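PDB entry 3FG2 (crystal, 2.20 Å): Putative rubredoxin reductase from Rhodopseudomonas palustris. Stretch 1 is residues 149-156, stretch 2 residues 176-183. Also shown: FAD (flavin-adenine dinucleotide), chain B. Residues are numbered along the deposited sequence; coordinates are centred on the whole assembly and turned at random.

Stretch 1 149-156: GAGFIGLE
Stretch 2 176-183: RVMARVVT

Residues 149-156 leave a glycine-rich loop and enter a helix at Phe152, with Gly151 as the N-cap residue; Leu155 N to Gly151 O (3.2 Å) and Glu156 N to Phe152 O (2.9 Å) are the first helical hydrogen bonds. Gly149 has phi/psi of 115/104°, where a CB would be jammed against the preceding carbonyl. Gly154 is helical (-55/-43°), and a CB there would lie 2.2 Å from Gly149 O, so the loop packs directly on the helix backbone.

Residues 176-183 contain no regular helix or strand. A type II turn runs from Arg176 to Ala179, with Val177 at -74/154° and Met178 at 52/29°. The chain then folds back through Val181 N to Met178 O (2.8 Å) and Val182 N to Met178 O (3.0 Å), so that one carbonyl accepts two amides. Arg176, with chi1 p and chi2 and chi3 t, extends its guanidinium to the backbone of Val182: NH1 donates to Val182 O at 2.8 Å, and NH2 adds a weak bond to Val182 O at 3.3 Å.

The stretches meet with Ala150 beside Val177 (CA-CA 5.0 Å), and Gly151 CA lies 4.8 Å from Met178 CA. A single hydrogen bond crosses between them, from Met178 N to Ala150 O (2.9 Å, 142° at the hydrogen), in keeping with this register. Next to it, Ala150 and Val177 point their CA-CB bonds toward the opposing stretch, bringing Ala150 CB to 3.6 Å from Val177 CG1, with Val177 in the m rotamer.

The remaining contact is apolar. Phe152 leaves its backbone sideways, but chi1 of -66° (m) and chi2 of -49° carry the ring end to the second stretch. There Phe152 CZ packs tightly on Val181 CG2 (3.3 Å), while Phe152 CE1 lies 3.5 Å from Met178 SD and 4.2 Å from Val182 CG1. All three neighbours approach the ring obliquely; Met178 SD sits 4.5 Å from the Phe152 ring centroid, 65° off the normal. Val181 and Val182, both m, direct CA-CB toward the first stretch.

Met178 also starts sideways. Chi1 of -60° (m) and chi2 of 180° (t) set Met178 SD beside the Phe152 ring, and chi3 of -90° (m) then places Met178 CE 3.8 Å from Leu155 CD1. Leu155, one helical turn after Gly151, is m, t and points toward the second stretch; its CD1 also reaches Val177 CB at 4.0 Å. Together the two stretches bury 323 Å². Ile153 (m, t) instead approaches the flavin, with Ile153 CD1 3.7 Å from FAD C8.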

# COMPACT_ATOMS: atom_id res chain seq x y z
N GLY A 149 -8.51 -6.62 -11.36
CA GLY A 149 -8.42 -5.89 -10.11
C GLY A 149 -8.29 -4.40 -10.36
O GLY A 149 -7.22 -3.92 -10.75
N ALA A 150 -9.37 -3.66 -10.14
CA ALA A 150 -9.36 -2.22 -10.38
C ALA A 150 -8.94 -1.41 -9.16
O ALA A 150 -9.52 -0.37 -8.86
CB ALA A 150 -10.73 -1.76 -10.87
N GLY A 151 -7.93 -1.89 -8.45
CA GLY A 151 -7.43 -1.17 -7.29
C GLY A 151 -6.47 -0.12 -7.80
O GLY A 151 -6.27 -0.00 -9.01
N PHE A 152 -5.87 0.65 -6.89
CA PHE A 152 -4.92 1.69 -7.29
C PHE A 152 -3.83 1.16 -8.22
O PHE A 152 -3.62 1.69 -9.31
CB PHE A 152 -4.23 2.31 -6.07
CG PHE A 152 -5.15 3.07 -5.17
CD1 PHE A 152 -6.03 4.02 -5.68
CD2 PHE A 152 -5.13 2.85 -3.79
CE1 PHE A 152 -6.86 4.74 -4.85
CE2 PHE A 152 -5.97 3.57 -2.94
CZ PHE A 152 -6.83 4.52 -3.48
N ILE A 153 -3.14 0.12 -7.77
CA ILE A 153 -2.04 -0.44 -8.54
C ILE A 153 -2.46 -0.87 -9.94
O ILE A 153 -1.81 -0.53 -10.92
CB ILE A 153 -1.41 -1.62 -7.79
CG1 ILE A 153 -0.89 -1.13 -6.43
CG2 ILE A 153 -0.27 -2.22 -8.62
CD1 ILE A 153 -0.39 -2.22 -5.53
N GLY A 154 -3.56 -1.61 -10.03
CA GLY A 154 -4.02 -2.06 -11.32
C GLY A 154 -4.24 -0.94 -12.32
O GLY A 154 -3.87 -1.07 -13.49
N LEU A 155 -4.83 0.17 -11.87
CA LEU A 155 -5.09 1.30 -12.76
C LEU A 155 -3.84 2.09 -13.07
O LEU A 155 -3.67 2.58 -14.19
CB LEU A 155 -6.16 2.21 -12.16
CG LEU A 155 -7.55 1.57 -12.02
CD1 LEU A 155 -8.54 2.57 -11.43
CD2 LEU A 155 -8.05 1.10 -13.38
N GLU A 156 -2.95 2.23 -12.09
CA GLU A 156 -1.72 2.95 -12.32
C GLU A 156 -0.97 2.20 -13.42
O GLU A 156 -0.36 2.81 -14.30
CB GLU A 156 -0.89 3.03 -11.03
CG GLU A 156 -1.61 3.76 -9.90
CD GLU A 156 -0.75 3.98 -8.67
OE1 GLU A 156 0.25 3.26 -8.48
OE2 GLU A 156 -1.08 4.89 -7.87
N ARG A 176 -17.89 -0.62 -9.83
CA ARG A 176 -17.04 0.54 -10.11
C ARG A 176 -15.61 0.30 -9.62
O ARG A 176 -15.36 -0.58 -8.79
CB ARG A 176 -17.60 1.80 -9.46
CG ARG A 176 -17.56 1.81 -7.94
CD ARG A 176 -18.35 2.97 -7.35
NE ARG A 176 -18.50 2.84 -5.91
CZ ARG A 176 -17.56 3.17 -5.02
NH1 ARG A 176 -16.41 3.67 -5.44
NH2 ARG A 176 -17.77 2.99 -3.73
N VAL A 177 -14.66 1.07 -10.14
CA VAL A 177 -13.26 0.92 -9.77
C VAL A 177 -12.93 1.46 -8.38
O VAL A 177 -13.60 2.34 -7.86
CB VAL A 177 -12.34 1.63 -10.80
CG1 VAL A 177 -12.56 1.02 -12.17
CG2 VAL A 177 -12.63 3.12 -10.82
N MET A 178 -11.87 0.91 -7.78
CA MET A 178 -11.42 1.32 -6.46
C MET A 178 -12.54 1.30 -5.42
O MET A 178 -12.50 2.06 -4.45
CB MET A 178 -10.82 2.72 -6.56
CG MET A 178 -9.62 2.83 -7.51
SD MET A 178 -8.93 4.50 -7.60
CE MET A 178 -9.86 5.19 -8.94
N ALA A 179 -13.52 0.43 -5.60
CA ALA A 179 -14.68 0.34 -4.71
C ALA A 179 -14.33 0.17 -3.23
O ALA A 179 -15.11 0.56 -2.35
CB ALA A 179 -15.59 -0.80 -5.16
N ARG A 180 -13.18 -0.42 -2.96
CA ARG A 180 -12.72 -0.65 -1.60
C ARG A 180 -12.11 0.59 -0.95
O ARG A 180 -12.00 0.66 0.27
CB ARG A 180 -11.67 -1.78 -1.61
CG ARG A 180 -11.00 -2.09 -0.27
CD ARG A 180 -11.97 -2.75 0.71
NE ARG A 180 -12.46 -1.81 1.72
CZ ARG A 180 -11.85 -1.55 2.87
NH1 ARG A 180 -10.72 -2.17 3.19
NH2 ARG A 180 -12.37 -0.67 3.70
N VAL A 181 -11.74 1.59 -1.76
CA VAL A 181 -11.08 2.77 -1.21
C VAL A 181 -11.55 4.19 -1.53
O VAL A 181 -11.13 5.12 -0.85
CB VAL A 181 -9.57 2.71 -1.52
CG1 VAL A 181 -8.92 1.56 -0.75
CG2 VAL A 181 -9.35 2.50 -3.02
N VAL A 182 -12.40 4.37 -2.55
CA VAL A 182 -12.87 5.72 -2.88
C VAL A 182 -14.38 5.75 -3.07
O VAL A 182 -15.01 4.70 -3.26
CB VAL A 182 -12.22 6.26 -4.19
CG1 VAL A 182 -10.70 6.18 -4.09
CG2 VAL A 182 -12.72 5.48 -5.40
N THR A 183 -14.96 6.95 -3.02
CA THR A 183 -16.41 7.09 -3.21
C THR A 183 -16.74 7.13 -4.72
O THR A 183 -15.86 7.41 -5.54
CB THR A 183 -16.96 8.37 -2.49
OG1 THR A 183 -16.31 9.54 -3.01
CG2 THR A 183 -16.71 8.27 -0.99
PA FAD B . 6.63 -3.55 2.67
O1A FAD B . 5.87 -4.50 1.83
O2A FAD B . 7.18 -2.43 2.15
O5B FAD B . 7.85 -4.43 3.01
C5B FAD B . 7.77 -5.74 3.65
C4B FAD B . 9.20 -6.32 3.49
O4B FAD B . 9.33 -7.42 4.48
C3B FAD B . 9.51 -6.95 2.12
O3B FAD B . 10.72 -6.59 1.53
C2B FAD B . 9.31 -8.42 2.40
O2B FAD B . 9.91 -9.26 1.47
C1B FAD B . 9.95 -8.53 3.75
N9A FAD B . 9.59 -9.69 4.57
C8A FAD B . 8.36 -10.30 4.65
N7A FAD B . 8.35 -11.34 5.48
C5A FAD B . 9.63 -11.42 5.97
C6A FAD B . 10.26 -12.35 6.92
N6A FAD B . 9.64 -13.35 7.51
N1A FAD B . 11.60 -12.11 7.17
C2A FAD B . 12.29 -11.07 6.58
N3A FAD B . 11.78 -10.18 5.70
C4A FAD B . 10.44 -10.39 5.42
N1 FAD B . 1.27 3.61 -0.67
C2 FAD B . 1.06 4.92 -0.75
O2 FAD B . 0.77 5.57 0.21
N3 FAD B . 1.18 5.63 -1.99
C4 FAD B . 1.51 4.99 -3.16
O4 FAD B . 1.61 5.63 -4.20
C4X FAD B . 1.75 3.55 -3.09
N5 FAD B . 2.09 2.86 -4.20
C5X FAD B . 2.31 1.50 -4.09
C6 FAD B . 2.69 0.80 -5.27
C7 FAD B . 2.94 -0.56 -5.26
C7M FAD B . 3.33 -1.26 -6.55
C8 FAD B . 2.82 -1.31 -4.01
C8M FAD B . 3.08 -2.80 -3.92
C9 FAD B . 2.44 -0.63 -2.83
C9A FAD B . 2.19 0.77 -2.86
N10 FAD B . 1.82 1.54 -1.68
C10 FAD B . 1.60 2.89 -1.77
C1' FAD B . 1.70 0.80 -0.40
C2' FAD B . 3.06 0.83 0.37
O2' FAD B . 4.06 0.32 -0.48
C3' FAD B . 2.90 -0.01 1.62
O3' FAD B . 1.90 0.56 2.46
C4' FAD B . 4.21 -0.07 2.37
O4' FAD B . 5.25 -0.64 1.53
C5' FAD B . 4.03 -0.92 3.60
O5' FAD B . 5.42 -0.99 4.33
P FAD B . 5.81 -2.25 5.05
O1P FAD B . 7.21 -1.87 5.63
O2P FAD B . 4.88 -2.69 6.00
O3P FAD B . 5.96 -3.36 4.10